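Local atomic coordinates of prophenoloxidase b (Marsupenaeus japonicus, PDB entry 3WKY), a protein that is a hemolymph type 3 copper prophenoloxidase that, once activated, probably hydroxylates monophenols and oxidises o-diphenols at a dinuclear copper centre. Residues 138-146 / 262-271; 224-235 / 523-531. All coordinates share one frame; numbering follows the deposited sequence. Where two conformers were deposited one is given.

Contact 1: residues 138-146 / 262-271; sequences LPDRFVPTF and HLTTGNGQEW. With NA (sodium ion), chain P.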
loop_
_atom_site.group_PDB
_atom_site.type_symbol
_atom_site.label_atom_id
_atom_site.label_comp_id
_atom_site.label_asym_id
_atom_site.label_seq_id
_atom_site.Cartn_x
_atom_site.Cartn_y
_atom_site.Cartn_z
ATOM N N LEU A 138 37.344 27.796 5.614
ATOM C CA LEU A 138 36.841 26.593 4.940
ATOM C C LEU A 138 35.893 26.979 3.812
ATOM O O LEU A 138 34.701 26.680 3.877
ATOM C CB LEU A 138 36.102 25.681 5.933
ATOM C CG LEU A 138 36.897 24.918 6.992
ATOM C CD1 LEU A 138 35.971 24.152 7.935
ATOM C CD2 LEU A 138 37.892 23.960 6.345
ATOM N N PRO A 139 36.406 27.660 2.773
ATOM C CA PRO A 139 35.489 28.081 1.710
ATOM C C PRO A 139 34.764 26.915 1.027
ATOM O O PRO A 139 33.672 27.141 0.496
ATOM C CB PRO A 139 36.404 28.817 0.710
ATOM C CG PRO A 139 37.797 28.440 1.089
ATOM C CD PRO A 139 37.782 28.148 2.546
ATOM N N ASP A 140 35.341 25.714 1.058
ATOM C CA ASP A 140 34.723 24.545 0.421
ATOM C C ASP A 140 33.352 24.213 1.026
ATOM O O ASP A 140 32.545 23.531 0.384
ATOM C CB ASP A 140 35.631 23.313 0.519
ATOM C CG ASP A 140 35.802 22.825 1.955
ATOM O OD1 ASP A 140 34.918 22.102 2.465
ATOM O OD2 ASP A 140 36.825 23.160 2.587
ATOM N N ARG A 141 33.097 24.685 2.248
ATOM C CA ARG A 141 31.823 24.422 2.923
ATOM C C ARG A 141 30.689 25.309 2.442
ATOM O O ARG A 141 29.528 25.035 2.753
ATOM C CB ARG A 141 31.953 24.564 4.452
ATOM C CG ARG A 141 32.942 23.601 5.114
ATOM C CD ARG A 141 32.506 22.134 5.049
ATOM N NE ARG A 141 33.096 21.364 6.139
ATOM C CZ ARG A 141 34.276 20.741 6.079
ATOM N NH1 ARG A 141 35.019 20.797 4.978
ATOM N NH2 ARG A 141 34.721 20.068 7.129
ATOM N N PHE A 142 31.008 26.361 1.681
ATOM C CA PHE A 142 30.022 27.387 1.347
ATOM C C PHE A 142 29.901 27.645 -0.155
ATOM O O PHE A 142 28.929 28.246 -0.611
ATOM C CB PHE A 142 30.363 28.704 2.073
ATOM C CG PHE A 142 30.601 28.530 3.541
ATOM C CD1 PHE A 142 29.528 28.500 4.433
ATOM C CD2 PHE A 142 31.887 28.373 4.032
ATOM C CE1 PHE A 142 29.740 28.322 5.783
ATOM C CE2 PHE A 142 32.108 28.192 5.391
ATOM C CZ PHE A 142 31.027 28.169 6.268
ATOM N N VAL A 143 30.897 27.194 -0.910
ATOM C CA VAL A 143 31.008 27.510 -2.335
ATOM C C VAL A 143 30.895 26.205 -3.132
ATOM O O VAL A 143 31.536 25.219 -2.777
ATOM C CB VAL A 143 32.376 28.185 -2.622
ATOM C CG1 VAL A 143 32.555 28.473 -4.104
ATOM C CG2 VAL A 143 32.523 29.473 -1.792
ATOM N N PRO A 144 30.070 26.198 -4.195
ATOM C CA PRO A 144 29.814 24.940 -4.912
ATOM C C PRO A 144 31.067 24.340 -5.503
ATOM O O PRO A 144 31.997 25.061 -5.884
ATOM C CB PRO A 144 28.888 25.359 -6.051
ATOM C CG PRO A 144 28.249 26.631 -5.577
ATOM C CD PRO A 144 29.285 27.314 -4.745
ATOM N N THR A 145 31.074 23.018 -5.579
ATOM C CA THR A 145 32.163 22.260 -6.174
ATOM C C THR A 145 32.658 22.865 -7.483
ATOM O O THR A 145 33.863 23.075 -7.663
ATOM C CB THR A 145 31.688 20.838 -6.458
ATOM O OG1 THR A 145 31.289 20.213 -5.226
ATOM C CG2 THR A 145 32.792 20.018 -7.129
ATOM N N PHE A 146 31.729 23.164 -8.388
ATOM C CA PHE A 146 32.128 23.616 -9.711
ATOM C C PHE A 146 32.836 24.968 -9.677
ATOM O O PHE A 146 33.723 25.218 -10.491
ATOM C CB PHE A 146 30.958 23.574 -10.713
ATOM C CG PHE A 146 29.988 24.729 -10.609
ATOM C CD1 PHE A 146 28.982 24.734 -9.659
ATOM C CD2 PHE A 146 30.049 25.778 -11.509
ATOM C CE1 PHE A 146 28.074 25.776 -9.582
ATOM C CE2 PHE A 146 29.144 26.823 -11.442
ATOM C CZ PHE A 146 28.159 26.823 -10.470
ATOM N N HIS A 262 25.960 19.968 -3.715
ATOM C CA HIS A 262 27.012 20.405 -4.641
ATOM C C HIS A 262 28.231 20.966 -3.902
ATOM O O HIS A 262 28.736 22.035 -4.244
ATOM C CB HIS A 262 26.456 21.414 -5.655
ATOM C CG HIS A 262 25.433 20.829 -6.584
ATOM N ND1 HIS A 262 24.088 20.790 -6.282
ATOM C CD2 HIS A 262 25.563 20.238 -7.795
ATOM C CE1 HIS A 262 23.433 20.210 -7.274
ATOM N NE2 HIS A 262 24.303 19.872 -8.205
ATOM N N LEU A 263 28.685 20.239 -2.885
ATOM C CA LEU A 263 29.854 20.627 -2.084
ATOM C C LEU A 263 30.877 19.502 -2.044
ATOM O O LEU A 263 30.507 18.328 -1.972
ATOM C CB LEU A 263 29.446 20.947 -0.645
ATOM C CG LEU A 263 28.521 22.147 -0.415
ATOM C CD1 LEU A 263 28.179 22.250 1.065
ATOM C CD2 LEU A 263 29.153 23.448 -0.913
ATOM N N THR A 264 32.161 19.864 -2.055
ATOM C CA THR A 264 33.250 18.891 -1.969
ATOM C C THR A 264 34.276 19.412 -0.969
ATOM O O THR A 264 34.672 20.581 -1.052
ATOM C CB THR A 264 33.933 18.715 -3.337
ATOM O OG1 THR A 264 32.955 18.319 -4.315
ATOM C CG2 THR A 264 35.048 17.665 -3.272
ATOM N N THR A 265 34.700 18.575 -0.024
ATOM C CA THR A 265 35.660 19.038 0.995
ATOM C C THR A 265 37.054 19.185 0.396
ATOM O O THR A 265 37.302 18.736 -0.722
ATOM C CB THR A 265 35.779 18.089 2.200
ATOM O OG1 THR A 265 36.479 16.893 1.816
ATOM C CG2 THR A 265 34.408 17.737 2.767
ATOM N N GLY A 266 37.960 19.799 1.155
ATOM C CA GLY A 266 39.314 20.035 0.687
ATOM C C GLY A 266 40.122 18.762 0.550
ATOM O O GLY A 266 41.207 18.768 -0.038
ATOM N N ASN A 267 39.605 17.671 1.103
ATOM C CA ASN A 267 40.217 16.366 0.908
ATOM C C ASN A 267 39.619 15.652 -0.298
ATOM O O ASN A 267 39.818 14.450 -0.474
ATOM C CB ASN A 267 40.070 15.494 2.162
ATOM C CG ASN A 267 40.802 16.063 3.361
ATOM O OD1 ASN A 267 40.216 16.246 4.432
ATOM N ND2 ASN A 267 42.087 16.346 3.191
ATOM N N GLY A 268 38.879 16.391 -1.123
ATOM C CA GLY A 268 38.352 15.847 -2.370
ATOM C C GLY A 268 37.106 14.997 -2.195
ATOM O O GLY A 268 36.622 14.363 -3.143
ATOM N N GLN A 269 36.581 14.998 -0.973
ATOM C CA GLN A 269 35.418 14.195 -0.625
ATOM C C GLN A 269 34.105 14.949 -0.866
ATOM O O GLN A 269 33.762 15.849 -0.095
ATOM C CB GLN A 269 35.521 13.795 0.844
ATOM C CG GLN A 269 36.709 12.908 1.156
ATOM C CD GLN A 269 36.297 11.466 1.400
ATOM O OE1 GLN A 269 35.745 11.137 2.455
ATOM N NE2 GLN A 269 36.556 10.598 0.421
ATOM N N GLU A 270 33.379 14.580 -1.924
ATOM C CA GLU A 270 32.084 15.203 -2.220
ATOM C C GLU A 270 31.012 14.765 -1.221
ATOM O O GLU A 270 30.875 13.570 -0.958
ATOM C CB GLU A 270 31.630 14.860 -3.640
ATOM C CG GLU A 270 30.199 15.318 -3.925
ATOM C CD GLU A 270 29.822 15.299 -5.395
ATOM O OE1 GLU A 270 28.789 14.672 -5.733
ATOM O OE2 GLU A 270 30.537 15.929 -6.206
ATOM N N TRP A 271 30.263 15.721 -0.665
ATOM C CA TRP A 271 29.231 15.409 0.311
ATOM C C TRP A 271 28.137 14.580 -0.354
ATOM O O TRP A 271 27.738 14.846 -1.494
ATOM C CB TRP A 271 28.597 16.690 0.880
ATOM C CG TRP A 271 29.523 17.488 1.774
ATOM C CD1 TRP A 271 30.523 18.333 1.377
ATOM C CD2 TRP A 271 29.524 17.510 3.213
ATOM N NE1 TRP A 271 31.153 18.867 2.479
ATOM C CE2 TRP A 271 30.556 18.388 3.615
ATOM C CE3 TRP A 271 28.748 16.880 4.195
ATOM C CZ2 TRP A 271 30.836 18.643 4.961
ATOM C CZ3 TRP A 271 29.035 17.125 5.526
ATOM C CH2 TRP A 271 30.072 18.003 5.899
HETATM NA NA NA P . 36.868 15.668 4.342
HETATM O O HOH W 1 32.602 22.813 -2.363
HETATM O O HOH W 2 32.729 21.001 1.664
HETATM O O HOH W 3 29.348 18.678 -5.993
#
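At the N-terminal end of helix 145-160, in the copper-containing domain of the hemocyanin fold, Thr-145 fastens the first helical turn to loop 262-271. Its N donates to His-262 O at 2.9 Å, nearly straight (163°) but from above the carbonyl plane. Thr-145 OG1, beside its own backbone N at chi1 -60°, meets Thr-264 OG1 at 2.7 Å; either hydroxyl may donate. Leu-263 forks against backbone carbonyls, CD1 lying 3.5 Å from Arg-141 O and CD2 near Val-143 O. Asp-140 CB touches Thr-264 O at 3.3 Å, and water 1 links Asp-140 O and Val-143 O to Thr-264 N. The syn lone pair of Asp-140 OD1 takes Arg-141 NH1 (2.8 Å) in a salt bridge within the guanidinium plane. Water 2 donates to the same OD1 and accepts from Trp-271 NE1, while OD2 is hydrogen-bonded to Tyr-19 OH. Trp-271 CZ2 comes over one guanidinium face, 3.7 Å from Arg-141 NE at the indole edge, the planes 70° apart; NE is salt-bridged to Glu-385. With an alanine for Asp-140, Arg-141 NH1 and Tyr-19 OH would probably lose their carboxylate partner, and water 2 one of its acceptors. Thr-265 OG1 binds the sodium ion at 2.8 Å. His-262 NE2 hydrogen-bonds to Ser-375 O of the second subunit. On the side of 138-146, Phe-142 packs on helix 193-205, Leu-138 and Arg-141 on helix 109-122.

Contact 2: residues 224-235 / 523-531; sequences YMHHNLVARYNM and LLRYWTEVD. With CUO (Cu2-o2 cluster), chain J.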
loop_
_atom_site.group_PDB
_atom_site.type_symbol
_atom_site.label_atom_id
_atom_site.label_comp_id
_atom_site.label_asym_id
_atom_site.label_seq_id
_atom_site.Cartn_x
_atom_site.Cartn_y
_atom_site.Cartn_z
ATOM N N TYR A 224 15.594 28.403 22.133
ATOM C CA TYR A 224 15.301 29.776 21.752
ATOM C C TYR A 224 15.951 30.173 20.439
ATOM O O TYR A 224 15.312 30.791 19.595
ATOM C CB TYR A 224 15.742 30.735 22.860
ATOM C CG TYR A 224 15.258 32.152 22.652
ATOM C CD1 TYR A 224 13.897 32.433 22.556
ATOM C CD2 TYR A 224 16.159 33.211 22.573
ATOM C CE1 TYR A 224 13.437 33.751 22.390
ATOM C CE2 TYR A 224 15.707 34.533 22.399
ATOM C CZ TYR A 224 14.353 34.788 22.312
ATOM O OH TYR A 224 13.908 36.089 22.143
ATOM N N MET A 225 17.223 29.828 20.256
ATOM C CA MET A 225 17.882 30.207 19.023
ATOM C C MET A 225 17.195 29.492 17.859
ATOM O O MET A 225 16.910 30.101 16.826
ATOM C CB MET A 225 19.384 29.892 19.063
ATOM C CG MET A 225 20.121 30.285 17.764
ATOM S SD MET A 225 19.891 29.097 16.388
ATOM C CE MET A 225 21.380 28.125 16.529
ATOM N N HIS A 226 16.949 28.194 18.010
ATOM C CA HIS A 226 16.338 27.450 16.914
ATOM C C HIS A 226 14.907 27.855 16.625
ATOM O O HIS A 226 14.468 27.816 15.472
ATOM C CB HIS A 226 16.492 25.939 17.115
ATOM C CG HIS A 226 17.908 25.498 17.027
ATOM N ND1 HIS A 226 18.761 25.511 18.110
ATOM C CD2 HIS A 226 18.642 25.090 15.966
ATOM C CE1 HIS A 226 19.958 25.103 17.726
ATOM N NE2 HIS A 226 19.910 24.855 16.431
ATOM N N HIS A 227 14.185 28.261 17.665
ATOM C CA HIS A 227 12.842 28.788 17.483
ATOM C C HIS A 227 12.890 30.017 16.593
ATOM O O HIS A 227 12.087 30.181 15.682
ATOM C CB HIS A 227 12.206 29.186 18.814
ATOM C CG HIS A 227 10.959 29.987 18.632
ATOM N ND1 HIS A 227 9.790 29.428 18.158
ATOM C CD2 HIS A 227 10.718 31.311 18.774
ATOM C CE1 HIS A 227 8.871 30.373 18.047
ATOM N NE2 HIS A 227 9.405 31.523 18.414
ATOM N N ASN A 228 13.842 30.895 16.873
ATOM C CA ASN A 228 13.995 32.112 16.096
ATOM C C ASN A 228 14.463 31.831 14.674
ATOM O O ASN A 228 14.020 32.477 13.722
ATOM C CB ASN A 228 14.953 33.062 16.828
ATOM C CG ASN A 228 14.242 33.891 17.856
ATOM O OD1 ASN A 228 13.748 34.967 17.537
ATOM N ND2 ASN A 228 14.156 33.386 19.099
ATOM N N LEU A 229 15.343 30.842 14.531
ATOM C CA LEU A 229 15.810 30.406 13.223
ATOM C C LEU A 229 14.652 29.865 12.356
ATOM O O LEU A 229 14.510 30.240 11.188
ATOM C CB LEU A 229 16.910 29.349 13.420
ATOM C CG LEU A 229 17.557 28.657 12.223
ATOM C CD1 LEU A 229 18.032 29.669 11.184
ATOM C CD2 LEU A 229 18.722 27.837 12.749
ATOM N N VAL A 230 13.832 28.990 12.929
ATOM C CA VAL A 230 12.638 28.482 12.244
ATOM C C VAL A 230 11.613 29.583 11.931
ATOM O O VAL A 230 11.068 29.646 10.823
ATOM C CB VAL A 230 11.967 27.364 13.073
ATOM C CG1 VAL A 230 10.618 26.960 12.440
ATOM C CG2 VAL A 230 12.908 26.145 13.169
ATOM N N ALA A 231 11.355 30.459 12.899
ATOM C CA ALA A 231 10.385 31.538 12.689
ATOM C C ALA A 231 10.809 32.436 11.528
ATOM O O ALA A 231 10.001 32.765 10.661
ATOM C CB ALA A 231 10.212 32.363 13.961
ATOM N N ARG A 232 12.080 32.827 11.506
ATOM C CA ARG A 232 12.564 33.709 10.446
ATOM C C ARG A 232 12.566 33.019 9.088
ATOM O O ARG A 232 12.288 33.640 8.067
ATOM C CB ARG A 232 13.940 34.298 10.801
ATOM C CG ARG A 232 13.799 35.473 11.802
ATOM C CD ARG A 232 15.127 35.884 12.402
ATOM N NE ARG A 232 14.931 37.034 13.290
ATOM C CZ ARG A 232 15.030 38.301 12.905
ATOM N NH1 ARG A 232 15.329 38.601 11.645
ATOM N NH2 ARG A 232 14.822 39.275 13.790
ATOM N N TYR A 233 12.846 31.724 9.080
ATOM C CA TYR A 233 12.756 30.965 7.850
ATOM C C TYR A 233 11.344 31.030 7.294
ATOM O O TYR A 233 11.150 31.261 6.096
ATOM C CB TYR A 233 13.125 29.524 8.134
ATOM C CG TYR A 233 13.114 28.590 6.942
ATOM C CD1 TYR A 233 13.963 28.796 5.852
ATOM C CD2 TYR A 233 12.288 27.467 6.936
ATOM C CE1 TYR A 233 13.987 27.895 4.770
ATOM C CE2 TYR A 233 12.296 26.568 5.859
ATOM C CZ TYR A 233 13.151 26.789 4.788
ATOM O OH TYR A 233 13.174 25.894 3.735
ATOM N N ASN A 234 10.355 30.823 8.162
ATOM C CA ASN A 234 8.972 30.911 7.716
ATOM C C ASN A 234 8.593 32.292 7.197
ATOM O O ASN A 234 7.778 32.409 6.292
ATOM C CB ASN A 234 8.002 30.497 8.817
ATOM C CG ASN A 234 7.758 29.000 8.845
ATOM O OD1 ASN A 234 7.903 28.307 7.821
ATOM N ND2 ASN A 234 7.363 28.488 10.015
ATOM N N MET A 235 9.167 33.349 7.776
ATOM C CA MET A 235 8.869 34.673 7.268
ATOM C C MET A 235 9.440 34.840 5.874
ATOM O O MET A 235 8.852 35.502 5.017
ATOM C CB MET A 235 9.408 35.750 8.216
ATOM C CG MET A 235 8.856 35.593 9.604
ATOM S SD MET A 235 9.296 36.953 10.708
ATOM C CE MET A 235 9.024 36.085 12.239
ATOM N N LEU A 523 0.268 33.134 16.302
ATOM C CA LEU A 523 1.412 34.037 16.311
ATOM C C LEU A 523 2.527 33.570 17.237
ATOM O O LEU A 523 3.689 33.907 17.021
ATOM C CB LEU A 523 0.969 35.467 16.687
ATOM C CG LEU A 523 0.160 36.196 15.613
ATOM C CD1 LEU A 523 -0.422 37.516 16.179
ATOM C CD2 LEU A 523 1.034 36.496 14.419
ATOM N N LEU A 524 2.188 32.806 18.275
ATOM C CA LEU A 524 3.216 32.250 19.162
ATOM C C LEU A 524 4.296 31.483 18.398
ATOM O O LEU A 524 5.450 31.433 18.822
ATOM C CB LEU A 524 2.609 31.306 20.199
ATOM C CG LEU A 524 1.694 31.893 21.269
ATOM C CD1 LEU A 524 1.200 30.785 22.190
ATOM C CD2 LEU A 524 2.424 32.969 22.072
ATOM N N ARG A 525 3.933 30.891 17.267
ATOM C CA ARG A 525 4.900 30.062 16.547
ATOM C C ARG A 525 5.796 30.938 15.673
ATOM O O ARG A 525 6.754 30.438 15.074
ATOM C CB ARG A 525 4.192 29.018 15.674
ATOM C CG ARG A 525 3.079 28.224 16.384
ATOM C CD ARG A 525 3.561 27.533 17.679
ATOM N NE ARG A 525 4.830 26.816 17.521
ATOM C CZ ARG A 525 4.944 25.591 17.001
ATOM N NH1 ARG A 525 3.865 24.955 16.552
ATOM N NH2 ARG A 525 6.138 25.013 16.912
ATOM N N TYR A 526 5.474 32.232 15.595
ATOM C CA TYR A 526 6.176 33.160 14.699
ATOM C C TYR A 526 7.059 34.225 15.366
ATOM O O TYR A 526 8.000 34.687 14.742
ATOM C CB TYR A 526 5.193 33.881 13.758
ATOM C CG TYR A 526 4.791 33.087 12.526
ATOM C CD1 TYR A 526 5.522 33.178 11.349
ATOM C CD2 TYR A 526 3.673 32.256 12.539
ATOM C CE1 TYR A 526 5.155 32.453 10.211
ATOM C CE2 TYR A 526 3.301 31.526 11.408
ATOM C CZ TYR A 526 4.038 31.640 10.253
ATOM O OH TYR A 526 3.672 30.928 9.128
ATOM N N TRP A 527 6.748 34.658 16.591
ATOM C CA TRP A 527 7.474 35.811 17.163
ATOM C C TRP A 527 8.989 35.622 17.147
ATOM O O TRP A 527 9.487 34.606 17.627
ATOM C CB TRP A 527 7.033 36.093 18.599
ATOM C CG TRP A 527 5.610 36.521 18.694
ATOM C CD1 TRP A 527 4.581 35.829 19.273
ATOM C CD2 TRP A 527 5.048 37.741 18.190
ATOM N NE1 TRP A 527 3.416 36.549 19.164
ATOM C CE2 TRP A 527 3.672 37.723 18.504
ATOM C CE3 TRP A 527 5.576 38.848 17.514
ATOM C CZ2 TRP A 527 2.810 38.773 18.159
ATOM C CZ3 TRP A 527 4.716 39.884 17.158
ATOM C CH2 TRP A 527 3.346 39.836 17.481
ATOM N N THR A 528 9.708 36.604 16.604
ATOM C CA THR A 528 11.169 36.561 16.602
ATOM C C THR A 528 11.733 37.833 17.220
ATOM O O THR A 528 11.163 38.923 17.074
ATOM C CB THR A 528 11.764 36.340 15.183
ATOM O OG1 THR A 528 13.186 36.154 15.279
ATOM C CG2 THR A 528 11.442 37.526 14.249
ATOM N N GLU A 529 12.844 37.680 17.926
ATOM C CA GLU A 529 13.451 38.813 18.621
ATOM C C GLU A 529 13.970 39.862 17.645
ATOM O O GLU A 529 14.686 39.551 16.696
ATOM C CB GLU A 529 14.581 38.328 19.546
ATOM C CG GLU A 529 15.238 39.450 20.378
ATOM C CD GLU A 529 16.192 38.910 21.421
ATOM O OE1 GLU A 529 15.882 37.852 22.033
ATOM O OE2 GLU A 529 17.256 39.542 21.627
ATOM N N VAL A 530 13.597 41.120 17.891
ATOM C CA VAL A 530 14.101 42.259 17.134
ATOM C C VAL A 530 15.162 42.948 17.993
ATOM O O VAL A 530 16.260 43.259 17.517
ATOM C CB VAL A 530 12.981 43.269 16.842
ATOM C CG1 VAL A 530 13.551 44.589 16.280
ATOM C CG2 VAL A 530 11.969 42.677 15.884
ATOM N N ASP A 531 14.830 43.143 19.269
ATOM C CA ASP A 531 15.705 43.864 20.195
ATOM C C ASP A 531 15.176 43.714 21.614
ATOM O O ASP A 531 14.009 44.023 21.891
ATOM C CB ASP A 531 15.750 45.351 19.802
ATOM C CG ASP A 531 17.050 46.048 20.221
ATOM O OD1 ASP A 531 17.967 45.389 20.758
ATOM O OD2 ASP A 531 17.156 47.273 19.980
HETATM CU CU1 CUO J . 21.459 23.718 15.398
HETATM CU CU2 CUO J . 19.747 20.613 14.767
HETATM O O1 CUO J . 21.036 21.790 15.707
HETATM O O2 CUO J . 21.380 21.888 14.087
HETATM O O HOH W 4 11.201 34.372 19.884
HETATM O O HOH W 5 6.382 29.707 12.479
#
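Asn-228 OD1 is gripped by two donors, Thr-528 OG1 at 2.6 Å and Glu-529 N at 2.9 Å, both in its carbonyl plane. The amide's other end is fixed too: ND2 lies over the centre of the Tyr-224 ring and donates almost straight (176°) to Tyr-224 O. Thr-528 OG1, anti to its backbone N (chi1 -173°), also accepts from Arg-232 NE at 2.8 Å, tilted from the guanidinium plane. The extended Arg-232 chain carries NH2 to Glu-529 O (2.9 Å), close to that plane, while Thr-528 CG2 covers one guanidinium face. Tyr-224 OH donates to the anti lone pair of Glu-529 OE1 at 2.6 Å; OE2 is held by Ser-617 and Ser-553. His-227 NE2 bonds weakly to Trp-527 O, its stronger partner being Asp-401. Later in the helix, Ala-231 CB sits against Tyr-526 O, Asn-234 CB meets Tyr-526 CE1, and Met-235 CE packs tightly on Thr-528 CG2 at 3.5 Å. This buried polar seam joins the copper-containing and Ig-like domains. His-226 of the same helix binds a copper of the cluster through NE2, and Leu-229 and Val-230 pack on helix 391-409; strand 528-534, outermost in its sheet within the chain, pairs with strand 501-509.

The centres of contacts 1 and 2 lie 30 Å apart and their nearest atoms about 13 Å, so they do not touch. Along the chain their segments alternate: 138-146, 224-235, 262-271, then 523-531. Three of the four belong to the copper-containing domain; the last belongs to the Ig-like domain, so contact 1 knits one domain internally while contact 2 joins two. Helix 193-205 connects them indirectly: it packs on Phe-142 of contact 1 and carries His-199 and His-203, which share a copper with His-226 of helix 218-239. Contact 1 also reaches the second subunit, whereas no other chain of the assembly meets contact 2.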